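Local coordinates for fucoxanthin chlorophyll a/c-binding protein Lhcq11 (Chaetoceros gracilis, PDB 6L4U), which probably harvests light for photosystem I of a diatom, holding chlorophylls a and c together with fucoxanthin and diadinoxanthin and passing on their excitation energy, at residues 66-71 with 210-215; 91-96 with 177-182. All blocks are in the same frame, centred on the assembly; numbering follows the deposited sequence.

Contact 1: 66-71 with 210-215; sequences LSSPDT and GRDREI. With KC1 (Chlorophyll c1), chain B.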
loop_
_atom_site.group_PDB
_atom_site.type_symbol
_atom_site.label_atom_id
_atom_site.label_comp_id
_atom_site.label_asym_id
_atom_site.label_seq_id
_atom_site.Cartn_x
_atom_site.Cartn_y
_atom_site.Cartn_z
ATOM N N LEU Y 66 -13.647 -58.610 -50.072
ATOM C CA LEU Y 66 -13.169 -59.971 -49.862
ATOM C C LEU Y 66 -13.528 -60.920 -50.999
ATOM O O LEU Y 66 -13.406 -62.137 -50.824
ATOM C CB LEU Y 66 -13.715 -60.521 -48.544
ATOM C CG LEU Y 66 -13.258 -59.781 -47.287
ATOM C CD1 LEU Y 66 -14.180 -60.095 -46.120
ATOM C CD2 LEU Y 66 -11.815 -60.110 -46.950
ATOM N N SER Y 67 -13.967 -60.409 -52.145
ATOM C CA SER Y 67 -14.092 -61.219 -53.347
ATOM C C SER Y 67 -12.822 -61.208 -54.187
ATOM O O SER Y 67 -12.830 -61.741 -55.301
ATOM C CB SER Y 67 -15.277 -60.739 -54.186
ATOM O OG SER Y 67 -16.468 -60.721 -53.422
ATOM N N SER Y 68 -11.739 -60.622 -53.675
ATOM C CA SER Y 68 -10.474 -60.503 -54.374
ATOM C C SER Y 68 -9.355 -60.650 -53.355
ATOM O O SER Y 68 -9.342 -59.914 -52.359
ATOM C CB SER Y 68 -10.343 -59.157 -55.093
ATOM O OG SER Y 68 -11.323 -59.017 -56.107
ATOM N N PRO Y 69 -8.413 -61.585 -53.556
ATOM C CA PRO Y 69 -8.364 -62.576 -54.633
ATOM C C PRO Y 69 -9.209 -63.799 -54.311
ATOM O O PRO Y 69 -9.971 -63.771 -53.345
ATOM C CB PRO Y 69 -6.882 -62.939 -54.694
ATOM C CG PRO Y 69 -6.436 -62.807 -53.287
ATOM C CD PRO Y 69 -7.201 -61.638 -52.720
ATOM N N ASP Y 70 -9.081 -64.850 -55.115
ATOM C CA ASP Y 70 -9.774 -66.096 -54.825
ATOM C C ASP Y 70 -9.177 -66.764 -53.593
ATOM O O ASP Y 70 -7.998 -66.594 -53.272
ATOM C CB ASP Y 70 -9.709 -67.038 -56.027
ATOM C CG ASP Y 70 -8.336 -67.079 -56.659
ATOM O OD1 ASP Y 70 -7.529 -66.172 -56.376
ATOM O OD2 ASP Y 70 -8.065 -68.009 -57.447
ATOM N N THR Y 71 -10.009 -67.539 -52.905
ATOM C CA THR Y 71 -9.631 -68.122 -51.627
ATOM C C THR Y 71 -9.341 -69.606 -51.787
ATOM O O THR Y 71 -9.729 -70.418 -50.942
ATOM C CB THR Y 71 -10.742 -67.910 -50.601
ATOM O OG1 THR Y 71 -11.910 -68.636 -51.006
ATOM C CG2 THR Y 71 -11.090 -66.436 -50.487
ATOM N N GLY Y 210 -6.189 -60.146 -63.430
ATOM C CA GLY Y 210 -4.925 -59.578 -63.004
ATOM C C GLY Y 210 -4.971 -58.910 -61.648
ATOM O O GLY Y 210 -3.935 -58.811 -60.984
ATOM N N ARG Y 211 -6.148 -58.431 -61.234
ATOM C CA ARG Y 211 -6.298 -57.873 -59.892
ATOM C C ARG Y 211 -6.125 -58.947 -58.830
ATOM O O ARG Y 211 -5.598 -58.679 -57.745
ATOM C CB ARG Y 211 -7.663 -57.198 -59.752
ATOM C CG ARG Y 211 -7.669 -55.717 -60.085
ATOM C CD ARG Y 211 -9.031 -55.092 -59.838
ATOM N NE ARG Y 211 -9.979 -55.404 -60.902
ATOM C CZ ARG Y 211 -10.113 -54.692 -62.015
ATOM N NH1 ARG Y 211 -11.005 -55.049 -62.929
ATOM N NH2 ARG Y 211 -9.356 -53.622 -62.219
ATOM N N ASP Y 212 -6.556 -60.173 -59.130
ATOM C CA ASP Y 212 -6.351 -61.273 -58.199
ATOM C C ASP Y 212 -4.919 -61.784 -58.250
ATOM O O ASP Y 212 -4.459 -62.433 -57.304
ATOM C CB ASP Y 212 -7.333 -62.403 -58.506
ATOM C CG ASP Y 212 -8.778 -61.979 -58.323
ATOM O OD1 ASP Y 212 -9.033 -61.059 -57.521
ATOM O OD2 ASP Y 212 -9.660 -62.565 -58.984
ATOM N N ARG Y 213 -4.201 -61.503 -59.337
ATOM C CA ARG Y 213 -2.826 -61.956 -59.485
ATOM C C ARG Y 213 -1.804 -60.936 -59.010
ATOM O O ARG Y 213 -0.675 -61.323 -58.695
ATOM C CB ARG Y 213 -2.544 -62.310 -60.945
ATOM C CG ARG Y 213 -3.240 -63.571 -61.410
ATOM C CD ARG Y 213 -2.461 -64.224 -62.528
ATOM N NE ARG Y 213 -2.817 -63.694 -63.838
ATOM C CZ ARG Y 213 -3.313 -64.436 -64.820
ATOM N NH1 ARG Y 213 -3.489 -65.736 -64.635
ATOM N NH2 ARG Y 213 -3.616 -63.884 -65.986
ATOM N N GLU Y 214 -2.161 -59.654 -58.960
ATOM C CA GLU Y 214 -1.267 -58.630 -58.436
ATOM C C GLU Y 214 -1.083 -58.761 -56.934
ATOM O O GLU Y 214 0.018 -58.538 -56.418
ATOM C CB GLU Y 214 -1.809 -57.239 -58.772
ATOM C CG GLU Y 214 -0.884 -56.098 -58.396
ATOM C CD GLU Y 214 -1.454 -54.748 -58.761
ATOM O OE1 GLU Y 214 -1.081 -54.212 -59.826
ATOM O OE2 GLU Y 214 -2.272 -54.219 -57.983
ATOM N N ILE Y 215 -2.152 -59.136 -56.230
ATOM C CA ILE Y 215 -2.093 -59.270 -54.781
ATOM C C ILE Y 215 -1.257 -60.481 -54.394
ATOM O O ILE Y 215 -0.403 -60.403 -53.505
ATOM C CB ILE Y 215 -3.517 -59.357 -54.209
ATOM C CG1 ILE Y 215 -4.333 -58.145 -54.650
ATOM C CG2 ILE Y 215 -3.474 -59.415 -52.700
ATOM C CD1 ILE Y 215 -5.733 -58.113 -54.094
HETATM N NB KC1 B . 0.381 -55.402 -61.558
HETATM N ND KC1 B . -0.175 -51.437 -60.959
HETATM C C1A KC1 B . -2.760 -52.717 -62.359
HETATM C C1B KC1 B . -0.507 -56.310 -61.940
HETATM C C1C KC1 B . 2.779 -53.995 -60.249
HETATM C C1D KC1 B . 0.571 -50.322 -60.443
HETATM C C2A KC1 B . -4.031 -53.224 -63.022
HETATM C C2B KC1 B . -0.076 -57.719 -61.796
HETATM C C2C KC1 B . 4.031 -53.534 -59.605
HETATM C C2D KC1 B . -0.089 -49.002 -60.534
HETATM C C3A KC1 B . -3.737 -54.703 -63.134
HETATM C C3B KC1 B . 1.285 -57.568 -61.231
HETATM C C3C KC1 B . 3.806 -52.099 -59.388
HETATM C C3D KC1 B . -1.359 -49.417 -61.179
HETATM C C4A KC1 B . -2.378 -54.748 -62.522
HETATM C C4B KC1 B . 1.454 -56.083 -61.137
HETATM C C4C KC1 B . 2.441 -51.910 -59.939
HETATM C C4D KC1 B . -1.320 -50.787 -61.376
HETATM C CAA KC1 B . -4.280 -52.802 -64.471
HETATM C CAB KC1 B . 2.234 -58.655 -60.861
HETATM C CAC KC1 B . 4.733 -51.088 -58.755
HETATM C CAD KC1 B . -2.650 -48.927 -61.701
HETATM C CBA KC1 B . -5.478 -51.877 -64.683
HETATM C CBB KC1 B . 3.524 -58.660 -61.154
HETATM C CBC KC1 B . 5.508 -50.414 -59.864
HETATM C CBD KC1 B . -3.424 -50.071 -62.226
HETATM C CED KC1 B . -6.076 -51.843 -60.167
HETATM C CGA KC1 B . -6.731 -52.352 -63.985
HETATM C CGD KC1 B . -4.698 -50.207 -61.451
HETATM C CHA KC1 B . -2.558 -51.266 -62.020
HETATM C CHB KC1 B . -1.825 -55.955 -62.476
HETATM C CHC KC1 B . 2.660 -55.417 -60.618
HETATM C CHD KC1 B . 1.896 -50.541 -59.873
HETATM C CMA KC1 B . -4.719 -55.472 -62.278
HETATM C CMB KC1 B . -0.845 -58.962 -62.134
HETATM C CMC KC1 B . 5.248 -54.331 -59.256
HETATM C CMD KC1 B . 0.253 -47.587 -60.158
HETATM N NA KC1 B . -1.860 -53.596 -62.092
HETATM N NC KC1 B . 1.858 -53.035 -60.433
HETATM O O1A KC1 B . -7.131 -53.497 -64.092
HETATM O O1D KC1 B . -5.655 -49.503 -61.722
HETATM O O2A KC1 B . -7.499 -51.421 -63.175
HETATM O O2D KC1 B . -4.819 -51.211 -60.406
HETATM O OBD KC1 B . -3.016 -47.702 -61.683
HETATM MG MG KC1 B . 0.110 -53.383 -61.467
#
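Glu214 OE1 ligates the magnesium of a chlorophyll c1, with 2.2 Å from OE1 to KC1 MG. CG stands anti to the backbone N (chi1 -174°) and the chain runs extended beyond it, so CB and CG lie against the pyrrole that carries NB while the carboxylate reaches the metal. One turn back, Arg211 grips the rim of the same pigment. Its chain bends at chi3 and brings Arg211 NH2 to 2.9 Å from KC1 O1A and 3.0 Å from KC1 O2A, the latter in the guanidinium plane; CG meanwhile rests on the ring methyl CMA. An alanine here would remove the guanidinium and would probably leave the carboxyl-bearing arm (O1A and O2A) less firmly held. On another side of the helix, Asp212 turns its carboxylate to the incoming loop. With CG beside the backbone N (chi1 -63°), Asp212 OD1 lies 3.3 Å from Pro69 CA and 3.4 Å from Ser68 OG, a weak hydrogen bond at best. Pro69 follows a cis peptide bond, and its CB lies 3.6 Å from Asp212 O. Pro69 CD meets Ile215 CD1 at 4.1 Å, the two side chains crossing at about a right angle. Asp70 OD1 is 4.9 Å from Asp212 OD2, a proximity of like charges that the salt bridge of Asp70 to Lys216 probably eases. Loop 66-71 thus leaves helix 62-65 and lies along the early turns of helix 208-230, one of the membrane helices of the chlorophyll a/b-binding fold, while Leu66, Pro69 and Ile215 also pack on helix 89-115.

Contact 2: 91-96 with 177-182; sequences TLAWYR and HYLRGG. With CLA (chlorophyll a), chain C.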
loop_
_atom_site.group_PDB
_atom_site.type_symbol
_atom_site.label_atom_id
_atom_site.label_comp_id
_atom_site.label_asym_id
_atom_site.label_seq_id
_atom_site.Cartn_x
_atom_site.Cartn_y
_atom_site.Cartn_z
ATOM N N THR Y 91 -13.443 -49.323 -43.255
ATOM C CA THR Y 91 -12.225 -49.848 -42.653
ATOM C C THR Y 91 -11.621 -51.001 -43.438
ATOM O O THR Y 91 -10.392 -51.080 -43.543
ATOM C CB THR Y 91 -12.507 -50.294 -41.215
ATOM O OG1 THR Y 91 -13.331 -49.319 -40.567
ATOM C CG2 THR Y 91 -11.219 -50.431 -40.437
ATOM N N LEU Y 92 -12.445 -51.887 -43.998
ATOM C CA LEU Y 92 -11.921 -52.985 -44.797
ATOM C C LEU Y 92 -11.356 -52.503 -46.124
ATOM O O LEU Y 92 -10.447 -53.136 -46.672
ATOM C CB LEU Y 92 -13.013 -54.027 -45.035
ATOM C CG LEU Y 92 -12.547 -55.420 -45.454
ATOM C CD1 LEU Y 92 -11.401 -55.889 -44.582
ATOM C CD2 LEU Y 92 -13.688 -56.407 -45.404
ATOM N N ALA Y 93 -11.872 -51.388 -46.649
ATOM C CA ALA Y 93 -11.309 -50.811 -47.862
ATOM C C ALA Y 93 -9.926 -50.231 -47.611
ATOM O O ALA Y 93 -9.080 -50.236 -48.511
ATOM C CB ALA Y 93 -12.243 -49.737 -48.415
ATOM N N TRP Y 94 -9.677 -49.730 -46.400
ATOM C CA TRP Y 94 -8.328 -49.314 -46.041
ATOM C C TRP Y 94 -7.402 -50.513 -45.898
ATOM O O TRP Y 94 -6.203 -50.405 -46.174
ATOM C CB TRP Y 94 -8.354 -48.504 -44.746
ATOM C CG TRP Y 94 -7.010 -48.010 -44.342
ATOM C CD1 TRP Y 94 -6.181 -48.556 -43.411
ATOM C CD2 TRP Y 94 -6.325 -46.873 -44.871
ATOM N NE1 TRP Y 94 -5.024 -47.827 -43.321
ATOM C CE2 TRP Y 94 -5.087 -46.786 -44.208
ATOM C CE3 TRP Y 94 -6.639 -45.918 -45.839
ATOM C CZ2 TRP Y 94 -4.165 -45.782 -44.481
ATOM C CZ3 TRP Y 94 -5.727 -44.925 -46.109
ATOM C CH2 TRP Y 94 -4.502 -44.866 -45.437
ATOM N N TYR Y 95 -7.942 -51.659 -45.481
ATOM C CA TYR Y 95 -7.134 -52.869 -45.397
ATOM C C TYR Y 95 -6.781 -53.389 -46.784
ATOM O O TYR Y 95 -5.702 -53.956 -46.984
ATOM C CB TYR Y 95 -7.871 -53.948 -44.603
ATOM C CG TYR Y 95 -8.019 -53.687 -43.120
ATOM C CD1 TYR Y 95 -7.271 -52.709 -42.480
ATOM C CD2 TYR Y 95 -8.911 -54.432 -42.360
ATOM C CE1 TYR Y 95 -7.416 -52.476 -41.130
ATOM C CE2 TYR Y 95 -9.058 -54.207 -41.009
ATOM C CZ TYR Y 95 -8.309 -53.229 -40.400
ATOM O OH TYR Y 95 -8.454 -53.001 -39.053
ATOM N N ARG Y 96 -7.676 -53.210 -47.758
ATOM C CA ARG Y 96 -7.401 -53.707 -49.102
ATOM C C ARG Y 96 -6.453 -52.780 -49.849
ATOM O O ARG Y 96 -5.570 -53.248 -50.578
ATOM C CB ARG Y 96 -8.707 -53.886 -49.874
ATOM C CG ARG Y 96 -8.546 -54.419 -51.293
ATOM C CD ARG Y 96 -7.698 -55.684 -51.345
ATOM N NE ARG Y 96 -8.450 -56.871 -50.964
ATOM C CZ ARG Y 96 -7.914 -57.930 -50.370
ATOM N NH1 ARG Y 96 -6.619 -57.949 -50.088
ATOM N NH2 ARG Y 96 -8.674 -58.969 -50.058
ATOM N N HIS Y 177 -13.061 -41.156 -53.423
ATOM C CA HIS Y 177 -11.941 -41.801 -52.756
ATOM C C HIS Y 177 -12.251 -43.268 -52.481
ATOM O O HIS Y 177 -13.409 -43.689 -52.431
ATOM C CB HIS Y 177 -11.626 -41.091 -51.445
ATOM C CG HIS Y 177 -10.179 -41.108 -51.067
ATOM N ND1 HIS Y 177 -9.221 -40.399 -51.759
ATOM C CD2 HIS Y 177 -9.535 -41.695 -50.031
ATOM C CE1 HIS Y 177 -8.045 -40.574 -51.183
ATOM N NE2 HIS Y 177 -8.209 -41.351 -50.129
ATOM N N TYR Y 178 -11.185 -44.048 -52.291
ATOM C CA TYR Y 178 -11.333 -45.473 -52.027
ATOM C C TYR Y 178 -11.945 -45.750 -50.661
ATOM O O TYR Y 178 -12.504 -46.832 -50.456
ATOM C CB TYR Y 178 -9.984 -46.183 -52.149
ATOM C CG TYR Y 178 -8.815 -45.444 -51.548
ATOM C CD1 TYR Y 178 -8.482 -45.607 -50.211
ATOM C CD2 TYR Y 178 -8.029 -44.601 -52.325
ATOM C CE1 TYR Y 178 -7.411 -44.935 -49.659
ATOM C CE2 TYR Y 178 -6.964 -43.926 -51.784
ATOM C CZ TYR Y 178 -6.656 -44.101 -50.457
ATOM O OH TYR Y 178 -5.592 -43.418 -49.928
ATOM N N LEU Y 179 -11.857 -44.807 -49.730
ATOM C CA LEU Y 179 -12.570 -44.913 -48.468
ATOM C C LEU Y 179 -13.960 -44.300 -48.527
ATOM O O LEU Y 179 -14.684 -44.351 -47.528
ATOM C CB LEU Y 179 -11.772 -44.247 -47.347
ATOM C CG LEU Y 179 -10.345 -44.742 -47.133
ATOM C CD1 LEU Y 179 -9.796 -44.140 -45.863
ATOM C CD2 LEU Y 179 -10.294 -46.258 -47.075
ATOM N N ARG Y 180 -14.342 -43.715 -49.661
ATOM C CA ARG Y 180 -15.675 -43.157 -49.836
ATOM C C ARG Y 180 -16.471 -43.900 -50.901
ATOM O O ARG Y 180 -17.524 -44.466 -50.600
ATOM C CB ARG Y 180 -15.571 -41.666 -50.184
ATOM C CG ARG Y 180 -14.914 -40.822 -49.104
ATOM C CD ARG Y 180 -15.704 -40.888 -47.807
ATOM N NE ARG Y 180 -15.055 -40.171 -46.713
ATOM C CZ ARG Y 180 -14.344 -40.756 -45.756
ATOM N NH1 ARG Y 180 -14.186 -42.071 -45.754
ATOM N NH2 ARG Y 180 -13.792 -40.024 -44.798
ATOM N N GLY Y 181 -15.998 -43.918 -52.144
ATOM C CA GLY Y 181 -16.712 -44.625 -53.189
ATOM C C GLY Y 181 -15.847 -45.311 -54.228
ATOM O O GLY Y 181 -16.373 -45.909 -55.171
ATOM N N GLY Y 182 -14.525 -45.244 -54.070
ATOM C CA GLY Y 182 -13.607 -45.642 -55.113
ATOM C C GLY Y 182 -13.006 -47.028 -54.918
ATOM O O GLY Y 182 -13.093 -47.649 -53.862
HETATM MG MG CLA C . -3.654 -59.903 -46.635
HETATM C CHA CLA C . -6.783 -61.360 -46.611
HETATM C CHB CLA C . -5.081 -56.993 -45.621
HETATM C CHC CLA C . -0.532 -58.712 -46.186
HETATM C CHD CLA C . -2.229 -63.302 -47.108
HETATM N NA CLA C . -5.573 -59.285 -46.147
HETATM C C1A CLA C . -6.698 -59.893 -46.266
HETATM C C2A CLA C . -7.942 -59.076 -45.985
HETATM C C3A CLA C . -7.347 -57.704 -45.756
HETATM C C4A CLA C . -5.897 -58.024 -45.846
HETATM C CMA CLA C . -7.722 -56.814 -46.932
HETATM C CAA CLA C . -8.601 -59.548 -44.665
HETATM C CBA CLA C . -8.985 -58.540 -43.575
HETATM C CGA CLA C . -7.961 -58.548 -42.464
HETATM O O1A CLA C . -7.922 -59.446 -41.644
HETATM O O2A CLA C . -6.998 -57.464 -42.394
HETATM N NB CLA C . -2.924 -58.112 -45.985
HETATM C C1B CLA C . -3.614 -57.018 -45.671
HETATM C C2B CLA C . -2.781 -55.824 -45.363
HETATM C C3B CLA C . -1.415 -56.354 -45.534
HETATM C C4B CLA C . -1.634 -57.777 -45.909
HETATM C CMB CLA C . -3.184 -54.434 -44.969
HETATM C CAB CLA C . -0.132 -55.631 -45.358
HETATM C CBB CLA C . 0.748 -56.006 -44.450
HETATM N NC CLA C . -1.806 -60.825 -46.644
HETATM C C1C CLA C . -0.657 -60.155 -46.448
HETATM C C2C CLA C . 0.573 -60.990 -46.511
HETATM C C3C CLA C . 0.054 -62.335 -46.784
HETATM C C4C CLA C . -1.408 -62.109 -46.846
HETATM C CMC CLA C . 2.013 -60.604 -46.342
HETATM C CAC CLA C . 0.829 -63.619 -46.958
HETATM C CBC CLA C . 0.929 -64.249 -45.588
HETATM N ND CLA C . -4.230 -61.853 -46.761
HETATM C C1D CLA C . -3.674 -63.140 -47.067
HETATM C C2D CLA C . -4.641 -64.229 -47.327
HETATM C C3D CLA C . -5.902 -63.473 -47.147
HETATM C C4D CLA C . -5.574 -62.166 -46.828
HETATM C CMD CLA C . -4.578 -65.686 -47.679
HETATM C CAD CLA C . -7.374 -63.583 -47.154
HETATM O OBD CLA C . -8.040 -64.646 -47.422
HETATM C CBD CLA C . -7.945 -62.256 -46.872
HETATM C CGD CLA C . -8.523 -61.807 -48.175
HETATM O O1D CLA C . -7.896 -61.066 -48.911
HETATM O O2D CLA C . -9.826 -62.275 -48.603
HETATM C CED CLA C . -10.144 -62.256 -49.990
HETATM C C1 CLA C . -5.656 -57.805 -42.086
HETATM C C2 CLA C . -4.959 -56.803 -41.196
HETATM C C3 CLA C . -3.628 -56.629 -41.291
HETATM C C4 CLA C . -2.818 -57.431 -42.268
HETATM C C5 CLA C . -2.916 -55.642 -40.402
HETATM C C6 CLA C . -2.221 -56.318 -39.222
HETATM C C7 CLA C . -0.722 -56.456 -39.470
HETATM C C8 CLA C . 0.005 -57.036 -38.274
HETATM C C9 CLA C . 0.837 -55.956 -37.592
HETATM C C10 CLA C . 0.865 -58.205 -38.731
HETATM C C11 CLA C . 1.662 -58.795 -37.577
HETATM C C12 CLA C . 2.999 -59.323 -38.072
HETATM C C13 CLA C . 2.804 -60.576 -38.913
HETATM C C14 CLA C . 2.443 -61.774 -38.044
HETATM C C15 CLA C . 4.074 -60.832 -39.711
HETATM C C16 CLA C . 5.260 -61.194 -38.824
HETATM C C17 CLA C . 6.388 -61.810 -39.644
HETATM C C18 CLA C . 6.874 -60.848 -40.720
HETATM C C19 CLA C . 6.909 -61.529 -42.083
HETATM C C20 CLA C . 8.235 -60.266 -40.358
#
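Helix 89-115, a membrane helix of the chlorophyll a/b-binding fold, meets near its start the loop that follows helix 148-171, and the buried contact between them is almost wholly apolar. Leu179 carries much of it. With CG beside the backbone N (chi1 -56°), the two methyls of Leu179 spread along one side of Trp94: CD2 at the backbone, 3.6 Å from Trp94 N, and in the indole plane at the ring edge; CD1 further out, 3.6 Å from Trp94 CE3. The Trp94 and Tyr178 side chains run alongside each other in the same direction, and Trp94 CZ3 comes to the edge of the phenol ring, 3.9 Å from Tyr178 CE1. Ala93 CB fits against Tyr178 O. The loop is drawn tight by His177 O, which accepts from the backbone N of Arg180, Gly181 and Gly182. Trp94 NE1 is hydrogen-bonded to a chlorophyll a, and Tyr178 touches a chlorophyll c1, so the packing also lines pigment pockets. Arg96 turns to a different chlorophyll a: bent at chi2 and chi3, it sets one guanidinium face over the methyl CMA and directs NH2 at CLA O1D, 2.5 Å away in a nearly straight hydrogen bond of 170°.

Arg96 joins the two contacts. Its NH2 lies 2.6 Å from Ser68 O as well as beside the chlorophyll a it binds, while its guanidinium also approaches Pro69 CD and Ile215 CD1, so one side chain of 91-96 touches both halves of contact 1. A second junction is apolar, Leu66 CD1 against Leu92 CD2 at 3.8 Å. The centres of the contacts are about 16 Å apart, and 91-96 and 177-182 both fall in the sequence between the two segments of contact 1. Leu66, Ser68 and Pro69 share a chlorophyll a pocket with Leu92, Tyr95 and Arg96, whereas Glu214 and Arg211 serve a chlorophyll c1 from helix 208-230.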